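Acyltransferase (Actinoplanes teichomyceticus, PDB 4Q38) probably transfers a long fatty acyl chain from its coenzyme A thioester to the amino sugar of glycopeptide antibiotics such as teicoplanin. Local coordinates at residues E67-E72 with I164-Y169; G102-K107 with P240-R245; R316-H321 with R326-R331. All coordinates share one frame; numbering follows the deposited sequence.

Contact 1 (E67-E72 with I164-Y169)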
loop_
_atom_site.group_PDB
_atom_site.type_symbol
_atom_site.label_atom_id
_atom_site.label_comp_id
_atom_site.label_asym_id
_atom_site.label_seq_id
_atom_site.Cartn_x
_atom_site.Cartn_y
_atom_site.Cartn_z
ATOM N N GLU A 67 -6.567 8.025 16.414
ATOM C CA GLU A 67 -6.781 7.635 17.812
ATOM C C GLU A 67 -7.915 6.636 17.967
ATOM O O GLU A 67 -7.775 5.661 18.700
ATOM C CB GLU A 67 -7.028 8.862 18.712
ATOM C CG GLU A 67 -5.848 9.830 18.807
ATOM C CD GLU A 67 -4.582 9.198 19.381
ATOM O OE1 GLU A 67 -3.492 9.419 18.806
ATOM O OE2 GLU A 67 -4.666 8.484 20.409
ATOM N N LEU A 68 -9.026 6.874 17.270
ATOM C CA LEU A 68 -10.198 5.998 17.357
ATOM C C LEU A 68 -9.861 4.543 17.009
ATOM O O LEU A 68 -10.152 3.621 17.789
ATOM C CB LEU A 68 -11.329 6.508 16.458
ATOM C CG LEU A 68 -12.592 5.642 16.360
ATOM C CD1 LEU A 68 -13.302 5.550 17.710
ATOM C CD2 LEU A 68 -13.528 6.180 15.289
ATOM N N ASP A 69 -9.246 4.350 15.840
ATOM C CA ASP A 69 -8.846 3.011 15.398
ATOM C C ASP A 69 -7.816 2.382 16.326
ATOM O O ASP A 69 -7.924 1.205 16.645
ATOM C CB ASP A 69 -8.299 3.039 13.964
ATOM C CG ASP A 69 -9.243 3.716 13.002
ATOM O OD1 ASP A 69 -9.198 4.948 12.928
ATOM O OD2 ASP A 69 -10.025 3.026 12.323
ATOM N N ALA A 70 -6.820 3.168 16.738
ATOM C CA ALA A 70 -5.743 2.680 17.604
ATOM C C ALA A 70 -6.279 2.114 18.926
ATOM O O ALA A 70 -5.856 1.032 19.364
ATOM C CB ALA A 70 -4.719 3.777 17.858
ATOM N N GLU A 71 -7.217 2.839 19.541
ATOM C CA GLU A 71 -7.912 2.360 20.747
ATOM C C GLU A 71 -8.513 0.997 20.492
ATOM O O GLU A 71 -8.333 0.070 21.283
ATOM C CB GLU A 71 -9.057 3.296 21.135
ATOM C CG GLU A 71 -8.655 4.568 21.849
ATOM C CD GLU A 71 -9.840 5.495 22.053
ATOM O OE1 GLU A 71 -10.749 5.131 22.830
ATOM O OE2 GLU A 71 -9.866 6.578 21.427
ATOM N N GLU A 72 -9.243 0.887 19.385
ATOM C CA GLU A 72 -9.926 -0.349 19.023
ATOM C C GLU A 72 -8.939 -1.477 18.737
ATOM O O GLU A 72 -9.170 -2.637 19.115
ATOM C CB GLU A 72 -10.853 -0.120 17.824
ATOM C CG GLU A 72 -12.025 0.810 18.127
ATOM C CD GLU A 72 -12.925 1.068 16.927
ATOM O OE1 GLU A 72 -12.652 0.548 15.819
ATOM O OE2 GLU A 72 -13.923 1.796 17.099
ATOM N N ILE A 164 -8.344 5.084 5.494
ATOM C CA ILE A 164 -9.019 4.758 4.233
ATOM C C ILE A 164 -10.038 3.640 4.410
ATOM O O ILE A 164 -11.145 3.728 3.889
ATOM C CB ILE A 164 -8.003 4.399 3.120
ATOM C CG1 ILE A 164 -7.341 5.680 2.567
ATOM C CG2 ILE A 164 -8.658 3.579 2.008
ATOM C CD1 ILE A 164 -6.029 5.415 1.845
ATOM N N HIS A 165 -9.675 2.579 5.130
ATOM C CA HIS A 165 -10.637 1.497 5.352
ATOM C C HIS A 165 -11.920 2.018 5.940
ATOM O O HIS A 165 -13.015 1.691 5.456
ATOM C CB HIS A 165 -10.062 0.379 6.226
ATOM C CG HIS A 165 -11.006 -0.790 6.399
ATOM N ND1 HIS A 165 -12.079 -0.734 7.206
ATOM C CD2 HIS A 165 -11.017 -2.051 5.815
ATOM C CE1 HIS A 165 -12.745 -1.898 7.149
ATOM N NE2 HIS A 165 -12.093 -2.707 6.304
ATOM N N ARG A 166 -11.800 2.857 6.966
ATOM C CA ARG A 166 -12.963 3.363 7.689
ATOM C C ARG A 166 -13.793 4.315 6.831
ATOM O O ARG A 166 -15.022 4.268 6.867
ATOM C CB ARG A 166 -12.544 4.036 8.994
ATOM C CG ARG A 166 -13.704 4.547 9.845
ATOM C CD ARG A 166 -13.218 5.136 11.163
ATOM N NE ARG A 166 -12.595 4.123 12.021
ATOM C CZ ARG A 166 -13.244 3.381 12.918
ATOM N NH1 ARG A 166 -14.560 3.513 13.086
ATOM N NH2 ARG A 166 -12.571 2.497 13.648
ATOM N N ARG A 167 -13.128 5.166 6.057
ATOM C CA ARG A 167 -13.841 6.058 5.124
ATOM C C ARG A 167 -14.628 5.240 4.097
ATOM O O ARG A 167 -15.783 5.537 3.800
ATOM C CB ARG A 167 -12.856 7.015 4.423
ATOM C CG ARG A 167 -13.495 8.043 3.489
ATOM C CD ARG A 167 -12.471 8.652 2.531
ATOM N NE ARG A 167 -11.214 8.979 3.211
ATOM C CZ ARG A 167 -10.015 9.050 2.627
ATOM N NH1 ARG A 167 -9.865 8.816 1.327
ATOM N NH2 ARG A 167 -8.949 9.348 3.357
ATOM N N LYS A 168 -13.994 4.200 3.571
ATOM C CA LYS A 168 -14.565 3.395 2.498
ATOM C C LYS A 168 -15.720 2.482 2.944
ATOM O O LYS A 168 -16.737 2.371 2.247
ATOM C CB LYS A 168 -13.454 2.570 1.840
ATOM C CG LYS A 168 -13.857 1.859 0.561
ATOM C CD LYS A 168 -12.650 1.213 -0.098
ATOM C CE LYS A 168 -13.056 0.521 -1.388
ATOM N NZ LYS A 168 -11.935 -0.253 -1.986
ATOM N N TYR A 169 -15.559 1.833 4.098
ATOM C CA TYR A 169 -16.479 0.772 4.515
ATOM C C TYR A 169 -17.335 1.097 5.734
ATOM O O TYR A 169 -18.375 0.468 5.946
ATOM C CB TYR A 169 -15.712 -0.530 4.766
ATOM C CG TYR A 169 -14.930 -1.034 3.574
ATOM C CD1 TYR A 169 -15.575 -1.589 2.468
ATOM C CD2 TYR A 169 -13.541 -0.975 3.565
ATOM C CE1 TYR A 169 -14.859 -2.056 1.380
ATOM C CE2 TYR A 169 -12.813 -1.438 2.487
ATOM C CZ TYR A 169 -13.475 -1.976 1.396
ATOM O OH TYR A 169 -12.738 -2.442 0.334
HETATM O O HOH W 1 -15.651 2.466 15.432
#
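D69 and R166 bring the two backbones nearest each other, their CA atoms 8.7 Å apart, where the short helical segments 67-72 and 164-169 run almost perpendicular (100°). With the axes still 11.8 Å apart at closest approach, one arginine carries most of the contact between them. R166 leaves its helix with CG anti to the backbone N (chi1 -178°) and stays extended to CD before bending at chi3, which presents the guanidinium edge to the acidic side of 67-72. NE and NH2 of R166 grip D69 side-on, yet both converge on a single oxygen, D69 OD2, which lies 2.8 Å from R166 NE. The acceptor lies in the guanidinium plane, whereas both donors meet it from the same face of the carboxylate, whose plane is turned 64° away. R166 NH2 also donates to E72 OE1 at 2.9 Å, and Y124 OH is hydrogen-bonded to that same oxygen. A water bridges the remaining terminal nitrogen, R166 NH1, to E72 OE2. L68 crosses R166 at about a right angle and lays CD2 over one guanidinium face, off-centre, 3.6 Å from R166 NH1. Two carboxylates sharing one arginine make a salt-bridge network that ties helix 67-76 to helix 157-169 within the N-terminal domain; the buried position of D69 would probably strengthen the attraction, and the arginine would favour its ionised form.

Contact 2 (G102-K107 with P240-R245). With SO4 (sulfate ion), chain B.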
loop_
_atom_site.group_PDB
_atom_site.type_symbol
_atom_site.label_atom_id
_atom_site.label_comp_id
_atom_site.label_asym_id
_atom_site.label_seq_id
_atom_site.Cartn_x
_atom_site.Cartn_y
_atom_site.Cartn_z
ATOM N N GLY A 102 13.871 -7.165 2.048
ATOM C CA GLY A 102 14.784 -6.588 1.060
ATOM C C GLY A 102 14.667 -7.175 -0.338
ATOM O O GLY A 102 15.414 -6.800 -1.232
ATOM N N ASP A 103 13.715 -8.080 -0.543
ATOM C CA ASP A 103 13.591 -8.760 -1.831
ATOM C C ASP A 103 12.401 -8.244 -2.651
ATOM O O ASP A 103 11.259 -8.625 -2.411
ATOM C CB ASP A 103 13.523 -10.279 -1.605
ATOM C CG ASP A 103 13.597 -11.091 -2.907
ATOM O OD1 ASP A 103 13.747 -10.526 -4.001
ATOM O OD2 ASP A 103 13.494 -12.320 -2.818
ATOM N N HIS A 104 12.683 -7.401 -3.641
ATOM C CA HIS A 104 11.639 -6.808 -4.484
ATOM C C HIS A 104 11.260 -7.695 -5.634
ATOM O O HIS A 104 10.306 -7.410 -6.362
ATOM C CB HIS A 104 12.084 -5.445 -5.013
ATOM C CG HIS A 104 13.359 -5.499 -5.827
ATOM N ND1 HIS A 104 14.573 -5.319 -5.282
ATOM C CD2 HIS A 104 13.567 -5.742 -7.178
ATOM C CE1 HIS A 104 15.517 -5.447 -6.231
ATOM N NE2 HIS A 104 14.898 -5.703 -7.393
ATOM N N ARG A 105 12.005 -8.775 -5.827
ATOM C CA ARG A 105 11.631 -9.736 -6.872
ATOM C C ARG A 105 10.520 -10.690 -6.434
ATOM O O ARG A 105 9.893 -11.342 -7.269
ATOM C CB ARG A 105 12.863 -10.492 -7.351
ATOM C CG ARG A 105 13.776 -9.617 -8.210
ATOM C CD ARG A 105 15.043 -10.359 -8.606
ATOM N NE ARG A 105 15.870 -9.565 -9.519
ATOM C CZ ARG A 105 16.865 -8.774 -9.132
ATOM N NH1 ARG A 105 17.162 -8.649 -7.844
ATOM N NH2 ARG A 105 17.567 -8.105 -10.033
ATOM N N ALA A 106 10.278 -10.774 -5.130
ATOM C CA ALA A 106 9.185 -11.592 -4.619
ATOM C C ALA A 106 7.851 -10.870 -4.800
ATOM O O ALA A 106 7.766 -9.656 -4.598
ATOM C CB ALA A 106 9.431 -11.924 -3.155
ATOM N N LYS A 107 6.814 -11.608 -5.191
ATOM C CA LYS A 107 5.458 -11.047 -5.328
ATOM C C LYS A 107 4.937 -10.553 -3.971
ATOM O O LYS A 107 5.306 -11.104 -2.928
ATOM C CB LYS A 107 4.489 -12.086 -5.908
ATOM C CG LYS A 107 4.729 -12.439 -7.368
ATOM C CD LYS A 107 3.906 -13.655 -7.772
ATOM C CE LYS A 107 4.479 -14.315 -9.020
ATOM N NZ LYS A 107 3.752 -15.572 -9.348
ATOM N N PRO A 240 23.341 0.515 -3.081
ATOM C CA PRO A 240 24.222 0.863 -4.200
ATOM C C PRO A 240 24.210 -0.209 -5.284
ATOM O O PRO A 240 24.492 0.093 -6.438
ATOM C CB PRO A 240 25.619 0.943 -3.557
ATOM C CG PRO A 240 25.510 0.147 -2.310
ATOM C CD PRO A 240 24.097 0.300 -1.835
ATOM N N GLU A 241 23.843 -1.433 -4.917
ATOM C CA GLU A 241 23.794 -2.536 -5.896
ATOM C C GLU A 241 22.661 -2.366 -6.909
ATOM O O GLU A 241 22.663 -3.018 -7.956
ATOM C CB GLU A 241 23.669 -3.890 -5.182
ATOM C CG GLU A 241 22.322 -4.130 -4.496
ATOM C CD GLU A 241 22.200 -3.447 -3.136
ATOM O OE1 GLU A 241 23.161 -2.799 -2.685
ATOM O OE2 GLU A 241 21.132 -3.560 -2.513
ATOM N N HIS A 242 21.682 -1.508 -6.605
ATOM C CA HIS A 242 20.511 -1.395 -7.479
ATOM C C HIS A 242 20.809 -0.621 -8.736
ATOM O O HIS A 242 20.693 -1.161 -9.831
ATOM C CB HIS A 242 19.289 -0.843 -6.741
ATOM C CG HIS A 242 17.995 -1.037 -7.488
ATOM N ND1 HIS A 242 17.491 -2.258 -7.751
ATOM C CD2 HIS A 242 17.102 -0.116 -8.035
ATOM C CE1 HIS A 242 16.332 -2.132 -8.424
ATOM N NE2 HIS A 242 16.088 -0.821 -8.595
ATOM N N GLY A 243 21.200 0.641 -8.590
ATOM C CA GLY A 243 21.670 1.457 -9.721
ATOM C C GLY A 243 20.631 1.937 -10.728
ATOM O O GLY A 243 20.941 2.095 -11.899
ATOM N N ALA A 244 19.407 2.203 -10.283
ATOM C CA ALA A 244 18.374 2.731 -11.171
ATOM C C ALA A 244 18.730 4.127 -11.682
ATOM O O ALA A 244 19.301 4.935 -10.945
ATOM C CB ALA A 244 17.029 2.783 -10.447
ATOM N N ARG A 245 18.357 4.417 -12.926
ATOM C CA ARG A 245 18.511 5.766 -13.490
ATOM C C ARG A 245 17.176 6.430 -13.806
ATOM O O ARG A 245 17.114 7.644 -14.038
ATOM C CB ARG A 245 19.371 5.714 -14.771
ATOM C CG ARG A 245 20.804 5.246 -14.542
ATOM C CD ARG A 245 21.556 6.172 -13.597
ATOM N NE ARG A 245 21.418 7.567 -14.003
ATOM C CZ ARG A 245 22.333 8.261 -14.680
ATOM N NH1 ARG A 245 23.493 7.704 -15.022
ATOM N NH2 ARG A 245 22.090 9.528 -15.002
HETATM S S SO4 B . 7.011 -15.293 -5.204
HETATM O O1 SO4 B . 7.082 -14.125 -6.103
HETATM O O2 SO4 B . 7.367 -16.523 -5.947
HETATM O O3 SO4 B . 5.631 -15.446 -4.683
HETATM O O4 SO4 B . 7.971 -15.075 -4.100
#
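H104 and H242 meet as an offset edge-to-face pair: the edge of the H242 imidazole is directed toward the face of H104, with ring planes 84° apart and centroids separated by 5.3 Å. H104 has CG between the backbone N and the carbonyl carbon (chi1 59°), which sends the ring out from the loop toward 240-245. H242, by contrast, has CG anti to the backbone N, and its ring is held in place through NE2, hydrogen-bonded to the backbone O of H207. An Asx turn shapes the 102-107 loop, D103 OD1 accepting from R105 N at 3.1 Å. Farther along, K107 N donates a nearly straight bond to sulfate O1 (2.7 Å, 167°), and the lysine's CB and CG lie alongside that oxygen; the ion probably comes from the crystallisation liquor. This small surface contact joins a loop of the N-terminal domain to the loop before strand 246-251 of the GNAT-like domain. Across the domains the pairing rests on ring packing without a direct hydrogen bond. The bond from NE2 anchors H242 to the backbone of H207, a residue that binds N-acetylglucosamine in another crystal structure of this protein, so the pair lies close to that site.

Contact 3 (R316-H321 with R326-R331)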
loop_
_atom_site.group_PDB
_atom_site.type_symbol
_atom_site.label_atom_id
_atom_site.label_comp_id
_atom_site.label_asym_id
_atom_site.label_seq_id
_atom_site.Cartn_x
_atom_site.Cartn_y
_atom_site.Cartn_z
ATOM N N ARG A 316 -15.999 15.992 -10.521
ATOM C CA ARG A 316 -16.958 16.287 -11.602
ATOM C C ARG A 316 -16.492 15.662 -12.914
ATOM O O ARG A 316 -17.296 15.128 -13.668
ATOM C CB ARG A 316 -17.173 17.798 -11.752
ATOM C CG ARG A 316 -17.815 18.438 -10.523
ATOM C CD ARG A 316 -18.225 19.893 -10.721
ATOM N NE ARG A 316 -17.091 20.795 -10.939
ATOM C CZ ARG A 316 -16.374 21.379 -9.979
ATOM N NH1 ARG A 316 -16.642 21.159 -8.695
ATOM N NH2 ARG A 316 -15.377 22.194 -10.304
ATOM N N ALA A 317 -15.181 15.710 -13.158
ATOM C CA ALA A 317 -14.574 15.124 -14.349
ATOM C C ALA A 317 -14.786 13.621 -14.447
ATOM O O ALA A 317 -15.260 13.126 -15.478
ATOM C CB ALA A 317 -13.087 15.450 -14.402
ATOM N N VAL A 318 -14.436 12.890 -13.382
ATOM C CA VAL A 318 -14.531 11.429 -13.405
ATOM C C VAL A 318 -15.952 10.984 -13.755
ATOM O O VAL A 318 -16.140 10.067 -14.559
ATOM C CB VAL A 318 -14.085 10.769 -12.072
ATOM C CG1 VAL A 318 -14.277 9.257 -12.136
ATOM C CG2 VAL A 318 -12.630 11.096 -11.771
ATOM N N ILE A 319 -16.938 11.638 -13.148
ATOM C CA ILE A 319 -18.347 11.268 -13.333
ATOM C C ILE A 319 -18.871 11.701 -14.708
ATOM O O ILE A 319 -19.518 10.912 -15.403
ATOM C CB ILE A 319 -19.236 11.815 -12.185
ATOM C CG1 ILE A 319 -18.832 11.192 -10.834
ATOM C CG2 ILE A 319 -20.717 11.592 -12.467
ATOM C CD1 ILE A 319 -18.787 9.675 -10.809
ATOM N N ALA A 320 -18.580 12.942 -15.094
ATOM C CA ALA A 320 -18.963 13.450 -16.422
ATOM C C ALA A 320 -18.490 12.508 -17.531
ATOM O O ALA A 320 -19.281 12.076 -18.365
ATOM C CB ALA A 320 -18.425 14.856 -16.636
ATOM N N HIS A 321 -17.201 12.172 -17.516
ATOM C CA HIS A 321 -16.602 11.264 -18.499
ATOM C C HIS A 321 -17.298 9.923 -18.551
ATOM O O HIS A 321 -17.610 9.415 -19.639
ATOM C CB HIS A 321 -15.121 11.093 -18.180
ATOM C CG HIS A 321 -14.290 10.549 -19.319
ATOM N ND1 HIS A 321 -13.728 9.326 -19.284
ATOM C CD2 HIS A 321 -13.895 11.128 -20.522
ATOM C CE1 HIS A 321 -13.021 9.125 -20.417
ATOM N NE2 HIS A 321 -13.125 10.228 -21.173
ATOM N N ARG A 326 -17.811 7.078 -21.694
ATOM C CA ARG A 326 -16.376 7.012 -21.955
ATOM C C ARG A 326 -15.618 6.366 -20.785
ATOM O O ARG A 326 -16.184 6.184 -19.708
ATOM C CB ARG A 326 -15.849 8.409 -22.303
ATOM C CG ARG A 326 -16.651 9.071 -23.425
ATOM C CD ARG A 326 -16.303 10.536 -23.583
ATOM N NE ARG A 326 -14.932 10.695 -24.057
ATOM C CZ ARG A 326 -14.290 11.852 -24.103
ATOM N NH1 ARG A 326 -13.038 11.891 -24.546
ATOM N NH2 ARG A 326 -14.894 12.968 -23.704
ATOM N N HIS A 327 -14.353 6.004 -21.014
ATOM C CA HIS A 327 -13.575 5.222 -20.043
ATOM C C HIS A 327 -12.244 5.834 -19.704
ATOM O O HIS A 327 -11.602 6.474 -20.548
ATOM C CB HIS A 327 -13.376 3.785 -20.528
ATOM C CG HIS A 327 -14.668 3.022 -20.722
ATOM N ND1 HIS A 327 -15.062 2.557 -21.925
ATOM C CD2 HIS A 327 -15.669 2.673 -19.819
ATOM C CE1 HIS A 327 -16.253 1.936 -21.798
ATOM N NE2 HIS A 327 -16.625 2.009 -20.511
ATOM N N TRP A 328 -11.830 5.628 -18.454
ATOM C CA TRP A 328 -10.544 6.096 -17.942
ATOM C C TRP A 328 -9.531 4.991 -18.024
ATOM O O TRP A 328 -9.873 3.821 -17.846
ATOM C CB TRP A 328 -10.694 6.561 -16.502
ATOM C CG TRP A 328 -11.558 7.791 -16.320
ATOM C CD1 TRP A 328 -12.856 7.857 -15.813
ATOM C CD2 TRP A 328 -11.201 9.181 -16.630
ATOM N NE1 TRP A 328 -13.308 9.157 -15.784
ATOM C CE2 TRP A 328 -12.363 9.999 -16.265
ATOM C CE3 TRP A 328 -10.070 9.809 -17.151
ATOM C CZ2 TRP A 328 -12.370 11.381 -16.424
ATOM C CZ3 TRP A 328 -10.093 11.199 -17.314
ATOM C CH2 TRP A 328 -11.215 11.967 -16.956
ATOM N N HIS A 329 -8.272 5.347 -18.286
ATOM C CA HIS A 329 -7.222 4.351 -18.478
ATOM C C HIS A 329 -6.008 4.629 -17.653
ATOM O O HIS A 329 -5.532 5.768 -17.584
ATOM C CB HIS A 329 -6.810 4.271 -19.948
ATOM C CG HIS A 329 -7.975 4.207 -20.905
ATOM N ND1 HIS A 329 -8.880 3.207 -20.878
ATOM C CD2 HIS A 329 -8.367 5.070 -21.931
ATOM C CE1 HIS A 329 -9.811 3.418 -21.834
ATOM N NE2 HIS A 329 -9.495 4.558 -22.479
ATOM N N MET A 330 -5.483 3.579 -17.026
ATOM C CA MET A 330 -4.169 3.653 -16.402
ATOM C C MET A 330 -3.135 3.816 -17.502
ATOM O O MET A 330 -3.176 3.102 -18.501
ATOM C CB MET A 330 -3.865 2.376 -15.620
ATOM C CG MET A 330 -2.570 2.447 -14.820
ATOM S SD MET A 330 -2.110 0.872 -14.060
ATOM C CE MET A 330 -1.446 -0.008 -15.477
ATOM N N ARG A 331 -2.218 4.758 -17.336
ATOM C CA ARG A 331 -1.140 4.898 -18.313
ATOM C C ARG A 331 0.195 4.739 -17.605
ATOM O O ARG A 331 0.292 4.955 -16.394
ATOM C CB ARG A 331 -1.222 6.234 -19.061
ATOM C CG ARG A 331 -2.513 6.451 -19.858
ATOM C CD ARG A 331 -2.717 5.447 -20.992
ATOM N NE ARG A 331 -1.625 5.437 -21.969
ATOM C CZ ARG A 331 -1.530 6.259 -23.015
ATOM N NH1 ARG A 331 -2.461 7.178 -23.246
ATOM N NH2 ARG A 331 -0.494 6.161 -23.828
#
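R326 N donates to H321 O at 3.1 Å, so the chain leaving helix 313-323 is fastened back to the helix backbone almost at once. A second bond follows deeper in: W328 NE1 reaches V318 O at 3.2 Å and is practically straight (175°), with the carbonyl oxygen in the indole plane and the donor on one of its lone pairs. A317 O lies at the same indole edge, 3.5 Å from W328 CZ2, while V318 CG1 packs obliquely by W328 CD1; bound coenzyme A is about 8 Å from the V318 side chain. Between these anchors sits the H321 ring, its CG anti to the backbone N (chi1 -162°), which puts the imidazole between R326 and W328. R326 CB covers one face in a CH-pi contact, 3.5 Å from the centroid of the H321 ring. The opposite face looks on the indole, the planes inclined at 41° and the six-membered ring centroid of W328 4.2 Å from that of H321. H321 CB also presses on W328 CZ2 at 3.3 Å, and H327 O lies at the imidazole edge. R326 bends at chi3 and turns a guanidinium face toward the same histidine, while its NH1 forms a salt bridge with E260; Y261 meets H321 roughly at right angles. Helix 290-298 adds I293, against V318 and W328, and D290, which accepts from W328 N. The contact thus seats the connection between helix 313-323 and strand 331-336 beside helix 290-298.

How the contacts relate
The three contacts are well separated, with centres 29 to 33 Å apart and no touching atoms. Contacts 1 and 2 interleave along the chain: 67-72, 102-107, 164-169 and 240-245 follow in that order, and contact 3 comes after both. Contact 1 joins two helices of the N-terminal domain, contact 2 bridges that domain to the GNAT-like domain on the opposite side of the chain's centre from contact 1, and contact 3 belongs to the GNAT-like domain alone. The mixed sheet connects the last two: the loop 240-245 leads into strand 246-251, and segment 326-331 runs into the antiparallel neighbour of that strand, 331-336. They therefore mark the helical domain, the junction of the two domains and the region near bound coenzyme A.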